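Local coordinates for immunomodulatory active chitinase (Trichuris suis, PDB 6G9E), which probably hydrolyses chitin as a secreted, immunomodulatory family 18 glycoside hydrolase, at residues W152-S157 with P196-A201; H223-T228 with R277-S282; M263-I268 with K358-G363. All coordinates share one frame; numbering follows the deposited sequence.

Contact 1 of 3, residues W152-S157 with P196-A201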
loop_
_atom_site.group_PDB
_atom_site.type_symbol
_atom_site.label_atom_id
_atom_site.label_comp_id
_atom_site.label_asym_id
_atom_site.label_seq_id
_atom_site.Cartn_x
_atom_site.Cartn_y
_atom_site.Cartn_z
ATOM N N TRP A 152 -0.914 -10.641 4.413
ATOM C CA TRP A 152 -1.491 -11.101 5.664
ATOM C C TRP A 152 -1.325 -9.994 6.709
ATOM O O TRP A 152 -0.211 -9.720 7.180
ATOM C CB TRP A 152 -0.797 -12.406 6.065
ATOM C CG TRP A 152 -1.220 -13.005 7.377
ATOM C CD1 TRP A 152 -1.911 -12.396 8.391
ATOM C CD2 TRP A 152 -0.976 -14.340 7.807
ATOM N NE1 TRP A 152 -2.106 -13.269 9.415
ATOM C CE2 TRP A 152 -1.542 -14.473 9.090
ATOM C CE3 TRP A 152 -0.340 -15.443 7.230
ATOM C CZ2 TRP A 152 -1.490 -15.668 9.811
ATOM C CZ3 TRP A 152 -0.284 -16.628 7.948
ATOM C CH2 TRP A 152 -0.857 -16.730 9.225
ATOM N N GLU A 153 -2.426 -9.346 7.076
ATOM C CA GLU A 153 -2.398 -8.214 8.005
ATOM C C GLU A 153 -3.118 -8.608 9.294
ATOM O O GLU A 153 -4.328 -8.417 9.404
ATOM C CB GLU A 153 -3.042 -6.974 7.355
ATOM C CG GLU A 153 -2.517 -6.637 5.935
ATOM C CD GLU A 153 -3.059 -5.316 5.393
ATOM O OE1 GLU A 153 -3.728 -4.612 6.178
ATOM O OE2 GLU A 153 -2.821 -4.985 4.199
ATOM N N TYR A 154 -2.392 -9.174 10.273
ATOM C CA TYR A 154 -0.954 -9.465 10.258
ATOM C C TYR A 154 -0.690 -10.776 11.012
ATOM O O TYR A 154 -1.522 -11.205 11.790
ATOM C CB TYR A 154 -0.139 -8.340 10.920
ATOM C CG TYR A 154 -0.416 -6.958 10.392
ATOM C CD1 TYR A 154 0.214 -6.495 9.250
ATOM C CD2 TYR A 154 -1.305 -6.108 11.041
ATOM C CE1 TYR A 154 -0.049 -5.236 8.759
ATOM C CE2 TYR A 154 -1.567 -4.846 10.560
ATOM C CZ TYR A 154 -0.940 -4.408 9.417
ATOM O OH TYR A 154 -1.206 -3.143 8.930
ATOM N N PRO A 155 0.460 -11.416 10.783
ATOM C CA PRO A 155 0.826 -12.571 11.617
ATOM C C PRO A 155 1.028 -12.145 13.057
ATOM O O PRO A 155 1.598 -11.089 13.316
ATOM C CB PRO A 155 2.147 -13.058 10.998
ATOM C CG PRO A 155 2.666 -11.887 10.196
ATOM C CD PRO A 155 1.410 -11.227 9.668
ATOM N N GLU A 156 0.575 -12.978 13.998
ATOM C CA GLU A 156 0.802 -12.739 15.426
ATOM C C GLU A 156 1.810 -13.745 15.964
ATOM O O GLU A 156 2.335 -14.576 15.221
ATOM C CB GLU A 156 -0.498 -12.819 16.219
ATOM C CG GLU A 156 -1.695 -12.189 15.547
ATOM C CD GLU A 156 -2.952 -12.359 16.368
ATOM O OE1 GLU A 156 -2.992 -13.273 17.221
ATOM O OE2 GLU A 156 -3.893 -11.568 16.174
ATOM N N SER A 157 2.073 -13.670 17.275
ATOM C CA SER A 157 3.030 -14.586 17.895
ATOM C C SER A 157 2.731 -16.017 17.504
ATOM O O SER A 157 3.595 -16.733 16.995
ATOM C CB SER A 157 2.987 -14.449 19.408
ATOM O OG SER A 157 3.080 -13.089 19.744
ATOM N N PRO A 196 6.493 -1.492 14.816
ATOM C CA PRO A 196 7.542 -2.389 15.347
ATOM C C PRO A 196 7.040 -3.477 16.282
ATOM O O PRO A 196 7.578 -4.592 16.261
ATOM C CB PRO A 196 8.484 -1.420 16.089
ATOM C CG PRO A 196 8.291 -0.119 15.416
ATOM C CD PRO A 196 6.848 -0.072 14.962
ATOM N N LYS A 197 6.042 -3.174 17.119
ATOM C CA LYS A 197 5.510 -4.184 18.025
ATOM C C LYS A 197 4.975 -5.387 17.252
ATOM O O LYS A 197 5.116 -6.531 17.695
ATOM C CB LYS A 197 4.419 -3.568 18.898
ATOM C CG LYS A 197 4.410 -4.037 20.345
ATOM C CD LYS A 197 3.057 -3.726 20.977
ATOM C CE LYS A 197 3.066 -3.886 22.485
ATOM N NZ LYS A 197 2.730 -2.586 23.171
ATOM N N THR A 198 4.371 -5.154 16.085
ATOM C CA THR A 198 3.871 -6.263 15.283
ATOM C C THR A 198 5.006 -6.994 14.590
ATOM O O THR A 198 5.020 -8.229 14.549
ATOM C CB THR A 198 2.871 -5.757 14.248
ATOM O OG1 THR A 198 2.059 -4.750 14.851
ATOM C CG2 THR A 198 1.997 -6.877 13.759
ATOM N N VAL A 199 5.956 -6.242 14.034
ATOM C CA VAL A 199 7.146 -6.846 13.442
ATOM C C VAL A 199 7.808 -7.802 14.421
ATOM O O VAL A 199 8.209 -8.910 14.056
ATOM C CB VAL A 199 8.124 -5.751 12.985
ATOM C CG1 VAL A 199 9.370 -6.387 12.389
ATOM C CG2 VAL A 199 7.439 -4.799 12.005
ATOM N N ASP A 200 7.932 -7.392 15.681
ATOM C CA ASP A 200 8.497 -8.288 16.678
ATOM C C ASP A 200 7.615 -9.509 16.880
ATOM O O ASP A 200 8.114 -10.626 17.051
ATOM C CB ASP A 200 8.692 -7.551 17.997
ATOM C CG ASP A 200 9.944 -6.706 18.013
ATOM O OD1 ASP A 200 11.000 -7.134 17.505
ATOM O OD2 ASP A 200 9.875 -5.599 18.560
ATOM N N ALA A 201 6.302 -9.321 16.841
ATOM C CA ALA A 201 5.413 -10.409 17.233
ATOM C C ALA A 201 5.385 -11.502 16.181
ATOM O O ALA A 201 5.457 -12.694 16.506
ATOM C CB ALA A 201 3.999 -9.885 17.477
#
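T198 lays its methyl CG2 over the root of the Y154 side chain. T198 CG2 is 3.8 Å from Y154 CB and 4.1 Å from Y154 CG, so the touch falls at the start of the ring and comes in obliquely. The two side chains cross at about a right angle. In T198, CG2 stands anti to the backbone N (OG1 at chi1 -40°), which points the methyl across to the loop. T198 CG2 also lies 4.3 Å from P155 O. The peptide bond before Y154 is cis, and E153 CB sits over the centre of one face of the Y154 ring. W152 and E153 end the DGFDLDWE signature of the family 18 TIM barrel; in relatives its last glutamate is the proton donor. The 152-157 loop leaves the C-terminal end of strand 147-152 and packs on helix 196-202, which follows the neighbouring parallel strand 187-193. S193 and M218 also touch Y154. Further along, S157 meets A201 mainly through backbone atoms. S157 CA makes a CH...O contact of 3.4 Å with A201 O, and S157 OG is 4.0 Å from A201 CB. The CA-CB bond of E156 points away from the helix, and its carboxylate forms a salt bridge with K120.

Contact 2 of 3, residues H223-T228 with R277-S282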
loop_
_atom_site.group_PDB
_atom_site.type_symbol
_atom_site.label_atom_id
_atom_site.label_comp_id
_atom_site.label_asym_id
_atom_site.label_seq_id
_atom_site.Cartn_x
_atom_site.Cartn_y
_atom_site.Cartn_z
ATOM N N HIS A 223 -2.033 7.139 12.028
ATOM C CA HIS A 223 -3.022 7.907 12.763
ATOM C C HIS A 223 -4.263 8.054 11.904
ATOM O O HIS A 223 -4.187 8.098 10.677
ATOM C CB HIS A 223 -2.458 9.267 13.183
ATOM C CG HIS A 223 -1.363 9.156 14.199
ATOM N ND1 HIS A 223 -1.608 8.848 15.523
ATOM C CD2 HIS A 223 -0.019 9.265 14.079
ATOM C CE1 HIS A 223 -0.462 8.806 16.181
ATOM N NE2 HIS A 223 0.519 9.047 15.327
ATOM N N GLY A 224 -5.411 8.079 12.556
ATOM C CA GLY A 224 -6.646 8.072 11.807
ATOM C C GLY A 224 -7.808 8.303 12.730
ATOM O O GLY A 224 -7.630 8.570 13.922
ATOM N N ALA A 225 -9.012 8.192 12.164
ATOM C CA ALA A 225 -10.174 8.618 12.935
ATOM C C ALA A 225 -10.516 7.658 14.068
ATOM O O ALA A 225 -11.441 7.942 14.825
ATOM C CB ALA A 225 -11.379 8.819 12.021
ATOM N N TRP A 226 -9.796 6.553 14.221
ATOM C CA TRP A 226 -9.909 5.729 15.418
ATOM C C TRP A 226 -9.323 6.407 16.651
ATOM O O TRP A 226 -9.408 5.836 17.752
ATOM C CB TRP A 226 -9.221 4.375 15.189
ATOM C CG TRP A 226 -7.785 4.505 14.823
ATOM C CD1 TRP A 226 -6.722 4.566 15.673
ATOM C CD2 TRP A 226 -7.254 4.612 13.502
ATOM N NE1 TRP A 226 -5.554 4.702 14.961
ATOM C CE2 TRP A 226 -5.856 4.736 13.624
ATOM C CE3 TRP A 226 -7.825 4.625 12.227
ATOM C CZ2 TRP A 226 -5.021 4.870 12.519
ATOM C CZ3 TRP A 226 -6.999 4.762 11.130
ATOM C CH2 TRP A 226 -5.610 4.879 11.280
ATOM N N GLU A 227 -8.732 7.592 16.490
ATOM C CA GLU A 227 -8.158 8.385 17.570
ATOM C C GLU A 227 -9.034 9.595 17.854
ATOM O O GLU A 227 -9.780 10.062 16.993
ATOM C CB GLU A 227 -6.747 8.864 17.218
ATOM C CG GLU A 227 -5.637 7.845 17.419
ATOM C CD GLU A 227 -4.472 8.118 16.498
ATOM O OE1 GLU A 227 -4.614 9.003 15.629
ATOM O OE2 GLU A 227 -3.419 7.463 16.642
ATOM N N THR A 228 -8.916 10.122 19.068
ATOM C CA THR A 228 -9.746 11.243 19.494
ATOM C C THR A 228 -9.096 12.607 19.259
ATOM O O THR A 228 -9.638 13.622 19.710
ATOM C CB THR A 228 -10.122 11.090 20.971
ATOM O OG1 THR A 228 -8.941 11.103 21.789
ATOM C CG2 THR A 228 -10.884 9.791 21.194
ATOM N N ARG A 277 -6.432 10.771 5.745
ATOM C CA ARG A 277 -7.410 10.516 6.790
ATOM C C ARG A 277 -7.808 11.832 7.445
ATOM O O ARG A 277 -7.024 12.791 7.486
ATOM C CB ARG A 277 -6.868 9.546 7.818
ATOM C CG ARG A 277 -6.425 8.239 7.218
ATOM C CD ARG A 277 -6.151 7.251 8.308
ATOM N NE ARG A 277 -5.980 5.894 7.803
ATOM C CZ ARG A 277 -6.975 5.130 7.380
ATOM N NH1 ARG A 277 -8.214 5.594 7.377
ATOM N NH2 ARG A 277 -6.732 3.904 6.956
ATOM N N GLY A 278 -9.039 11.874 7.943
ATOM C CA GLY A 278 -9.603 13.115 8.444
ATOM C C GLY A 278 -10.565 12.920 9.595
ATOM O O GLY A 278 -11.236 11.886 9.709
ATOM N N TRP A 279 -10.661 13.959 10.433
ATOM C CA TRP A 279 -11.578 14.016 11.562
ATOM C C TRP A 279 -12.572 15.162 11.401
ATOM O O TRP A 279 -12.325 16.131 10.681
ATOM C CB TRP A 279 -10.835 14.221 12.887
ATOM C CG TRP A 279 -9.846 13.166 13.283
ATOM C CD1 TRP A 279 -9.993 12.246 14.275
ATOM C CD2 TRP A 279 -8.541 12.957 12.736
ATOM N NE1 TRP A 279 -8.869 11.469 14.374
ATOM C CE2 TRP A 279 -7.961 11.886 13.439
ATOM C CE3 TRP A 279 -7.813 13.564 11.714
ATOM C CZ2 TRP A 279 -6.685 11.403 13.148
ATOM C CZ3 TRP A 279 -6.546 13.088 11.433
ATOM C CH2 TRP A 279 -5.996 12.016 12.143
ATOM N N THR A 280 -13.706 15.037 12.097
ATOM C CA THR A 280 -14.569 16.171 12.409
ATOM C C THR A 280 -14.077 16.811 13.701
ATOM O O THR A 280 -14.101 16.179 14.767
ATOM C CB THR A 280 -16.033 15.768 12.570
ATOM O OG1 THR A 280 -16.575 15.336 11.318
ATOM C CG2 THR A 280 -16.829 16.966 13.048
ATOM N N LEU A 281 -13.641 18.063 13.602
ATOM C CA LEU A 281 -13.063 18.763 14.739
ATOM C C LEU A 281 -14.098 19.005 15.839
ATOM O O LEU A 281 -15.247 19.369 15.570
ATOM C CB LEU A 281 -12.469 20.091 14.276
ATOM C CG LEU A 281 -11.220 19.998 13.393
ATOM C CD1 LEU A 281 -10.912 21.340 12.724
ATOM C CD2 LEU A 281 -10.021 19.502 14.202
ATOM N N SER A 282 -13.669 18.798 17.090
ATOM C CA SER A 282 -14.506 19.120 18.242
ATOM C C SER A 282 -14.816 20.621 18.332
ATOM O O SER A 282 -15.865 21.004 18.862
ATOM C CB SER A 282 -13.819 18.644 19.526
ATOM O OG SER A 282 -14.235 17.347 19.902
#
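W279 NE1 faces two carbonyl oxygens of the 223-228 loop. W279 NE1 gives a weak hydrogen bond to E227 O, in plane at the ring edge, 3.1 Å long and bent to 134° at the hydrogen. G224 O lies 3.2 Å from W279 NE1. These carbonyls belong to the ends of a type I turn, G224 to E227, closed by E227 N to G224 O. The indole thus lies along the turn, and A225 N sits over the rim of one of its faces. The E227 carboxylate is nearly coplanar with the W279 ring. H223 ND1 and, weakly, G224 N bond to it, though the shorter ND1 distance is doubtful.

R277, extended from CG to NE, lays its CD against H223 O. W226 brings the edge of its six-membered ring over one face of the guanidinium, with W226 CH2 3.6 Å from R277 NE and the two planes 73° apart. W226 CG stands between its backbone N and carbonyl carbon (chi1 58°), which turns the ring back over G224 N and toward R277. R277 NH2 forms a salt bridge with D221, two residues before H223. The loop follows barrel strand 215-218, whose end opens the M-x-Y-D motif of family 18 (M218 to D221). Strand 268-281 runs beyond the barrel; backbone hydrogen bonds of R277 with S343 and W279 with W341 pair it antiparallel with strand 340-343, consistent with the small alpha+beta insertion of these chitinases. The cation meets an indole edge and not its face, so D221 probably balances most of its charge, while W226 adds packing.

Contact 3 of 3, residues M263-I268 with K358-G363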
loop_
_atom_site.group_PDB
_atom_site.type_symbol
_atom_site.label_atom_id
_atom_site.label_comp_id
_atom_site.label_asym_id
_atom_site.label_seq_id
_atom_site.Cartn_x
_atom_site.Cartn_y
_atom_site.Cartn_z
ATOM N N MET A 263 16.487 -7.039 7.749
ATOM C CA MET A 263 16.082 -6.926 6.360
ATOM C C MET A 263 16.991 -5.932 5.651
ATOM O O MET A 263 17.109 -4.784 6.106
ATOM C CB MET A 263 14.636 -6.491 6.248
ATOM C CG MET A 263 14.113 -6.380 4.809
ATOM S SD MET A 263 13.930 -7.935 3.883
ATOM C CE MET A 263 12.862 -8.922 4.926
ATOM N N PRO A 264 17.680 -6.332 4.585
ATOM C CA PRO A 264 18.555 -5.393 3.887
ATOM C C PRO A 264 17.753 -4.226 3.350
ATOM O O PRO A 264 16.631 -4.390 2.868
ATOM C CB PRO A 264 19.155 -6.241 2.766
ATOM C CG PRO A 264 19.108 -7.615 3.295
ATOM C CD PRO A 264 17.838 -7.699 4.067
ATOM N N LYS A 265 18.338 -3.034 3.475
ATOM C CA LYS A 265 17.672 -1.815 3.039
ATOM C C LYS A 265 17.157 -1.921 1.603
ATOM O O LYS A 265 16.080 -1.392 1.294
ATOM C CB LYS A 265 18.627 -0.631 3.188
ATOM C CG LYS A 265 18.785 -0.096 4.604
ATOM C CD LYS A 265 19.366 1.326 4.535
ATOM C CE LYS A 265 19.974 1.784 5.844
ATOM N NZ LYS A 265 19.208 2.925 6.462
ATOM N N LYS A 266 17.850 -2.629 0.754
ATOM C CA LYS A 266 17.387 -2.711 -0.611
ATOM C C LYS A 266 16.178 -3.556 -0.835
ATOM O O LYS A 266 15.556 -3.476 -1.847
ATOM C CB LYS A 266 18.488 -2.888 -1.619
ATOM C CG LYS A 266 19.123 -1.543 -1.925
ATOM C CD LYS A 266 18.995 -1.162 -3.368
ATOM C CE LYS A 266 18.471 0.224 -3.569
ATOM N NZ LYS A 266 19.590 1.131 -3.356
ATOM N N GLN A 267 15.850 -4.339 0.165
ATOM C CA GLN A 267 14.625 -5.127 0.175
ATOM C C GLN A 267 13.482 -4.461 0.952
ATOM O O GLN A 267 12.370 -4.998 0.949
ATOM C CB GLN A 267 14.911 -6.520 0.746
ATOM C CG GLN A 267 15.836 -7.392 -0.111
ATOM C CD GLN A 267 16.146 -8.737 0.538
ATOM O OE1 GLN A 267 17.185 -8.927 1.188
ATOM N NE2 GLN A 267 15.236 -9.676 0.372
ATOM N N ILE A 268 13.717 -3.314 1.598
ATOM C CA ILE A 268 12.650 -2.485 2.164
ATOM C C ILE A 268 12.160 -1.500 1.097
ATOM O O ILE A 268 12.941 -0.698 0.573
ATOM C CB ILE A 268 13.136 -1.737 3.419
ATOM C CG1 ILE A 268 13.616 -2.725 4.486
ATOM C CG2 ILE A 268 12.049 -0.829 3.941
ATOM C CD1 ILE A 268 14.749 -2.242 5.341
ATOM N N LYS A 358 16.065 7.988 -1.785
ATOM C CA LYS A 358 17.369 7.990 -2.458
ATOM C C LYS A 358 18.498 8.306 -1.486
ATOM O O LYS A 358 19.544 7.649 -1.486
ATOM C CB LYS A 358 17.391 9.018 -3.591
ATOM C CG LYS A 358 16.875 8.532 -4.925
ATOM C CD LYS A 358 16.715 9.689 -5.927
ATOM C CE LYS A 358 18.032 10.354 -6.252
ATOM N NZ LYS A 358 17.829 11.669 -6.940
ATOM N N GLN A 359 18.310 9.341 -0.671
ATOM C CA GLN A 359 19.335 9.749 0.275
ATOM C C GLN A 359 19.688 8.625 1.242
ATOM O O GLN A 359 20.844 8.495 1.654
ATOM C CB GLN A 359 18.851 10.985 1.020
ATOM C CG GLN A 359 19.603 11.299 2.285
ATOM C CD GLN A 359 18.810 12.194 3.206
ATOM O OE1 GLN A 359 18.314 13.243 2.797
ATOM N NE2 GLN A 359 18.679 11.777 4.456
ATOM N N GLU A 360 18.716 7.797 1.614
ATOM C CA GLU A 360 18.968 6.736 2.582
ATOM C C GLU A 360 19.218 5.383 1.934
ATOM O O GLU A 360 19.575 4.425 2.636
ATOM C CB GLU A 360 17.797 6.631 3.558
ATOM C CG GLU A 360 17.655 7.849 4.434
ATOM C CD GLU A 360 18.865 8.071 5.327
ATOM O OE1 GLU A 360 19.110 7.228 6.220
ATOM O OE2 GLU A 360 19.564 9.094 5.136
ATOM N N ASN A 361 19.038 5.283 0.624
ATOM C CA ASN A 361 19.346 4.067 -0.123
ATOM C C ASN A 361 18.481 2.889 0.317
ATOM O O ASN A 361 18.954 1.755 0.443
ATOM C CB ASN A 361 20.831 3.737 -0.036
ATOM C CG ASN A 361 21.576 4.274 -1.219
ATOM O OD1 ASN A 361 21.359 3.820 -2.348
ATOM N ND2 ASN A 361 22.413 5.286 -0.991
ATOM N N TYR A 362 17.199 3.165 0.539
ATOM C CA TYR A 362 16.239 2.094 0.639
ATOM C C TYR A 362 15.917 1.596 -0.773
ATOM O O TYR A 362 16.355 2.169 -1.773
ATOM C CB TYR A 362 15.007 2.561 1.424
ATOM C CG TYR A 362 15.254 2.621 2.935
ATOM C CD1 TYR A 362 15.264 1.468 3.693
ATOM C CD2 TYR A 362 15.511 3.824 3.585
ATOM C CE1 TYR A 362 15.499 1.499 5.046
ATOM C CE2 TYR A 362 15.749 3.870 4.954
ATOM C CZ TYR A 362 15.736 2.694 5.677
ATOM O OH TYR A 362 15.971 2.681 7.037
ATOM N N GLY A 363 15.182 0.488 -0.855
ATOM C CA GLY A 363 15.078 -0.206 -2.124
ATOM C C GLY A 363 14.176 0.460 -3.134
ATOM O O GLY A 363 14.245 0.128 -4.325
#
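Y362 offers one ring face to K265 and its edge to I268. The K265 chain runs over the ring, with K265 CD 4.1 Å from the centroid and 18° off the normal, a CH-pi contact. It stays extended as far as CE and then bends (chi4 -114°), which sets K265 NZ above the hydroxyl end of the ring. There K265 NZ makes a weak hydrogen bond to Y362 OH at 3.3 Å. E360 OE1 lies 4.3 Å from K265 NZ, too far for a salt bridge, though its charge may still draw the ammonium group. I268 lies beside Y362 and points the same way, with I268 CD1 3.8 Å from Y362 CE1 in the ring plane.

Y362 and G363 lead from helix 347-360 into strand 364-368 of the TIM barrel. N361, with positive phi, is the C-prime residue of the Schellman motif that ends the helix. Opposite them, the 3-10 turn 265-267 enters strand 268-281, the neighbouring parallel strand.

G363 N donates to I268 O at 2.9 Å, nearly in line with the carbonyl bond, and K265 O is 3.0 Å from the same nitrogen. K266 runs along the backbone of N361 to G363. K266 CE is 3.4 Å from Y362 O, and K266 NZ lies 3.4 Å from N361 OD1. W356 meets the Y362 ring with the planes about 25° apart, and G363 also bonds through its backbone to V34 of the first barrel strand.

Contacts 2 and 3 share strand 268-281. Contact 3 sits where it starts, at I268, and contact 2 lies near its far end, at R277-W279. Their centres are about 32 Å apart, and their segments alternate along the chain. Contact 1 closes earlier in the sequence, its centre about 24 Å from that of contact 2 and about 21 Å from that of contact 3. Contacts 1 and 3 come within about 8 Å at their nearest atoms. W258 of helix 251-261 touches V199 of contact 1 and M263 and I268 of contact 3. Contact 1 and the 223-228 loop follow C-terminal ends of barrel strands, where family 18 enzymes have their active site; contact 3 is at the N-terminal ends.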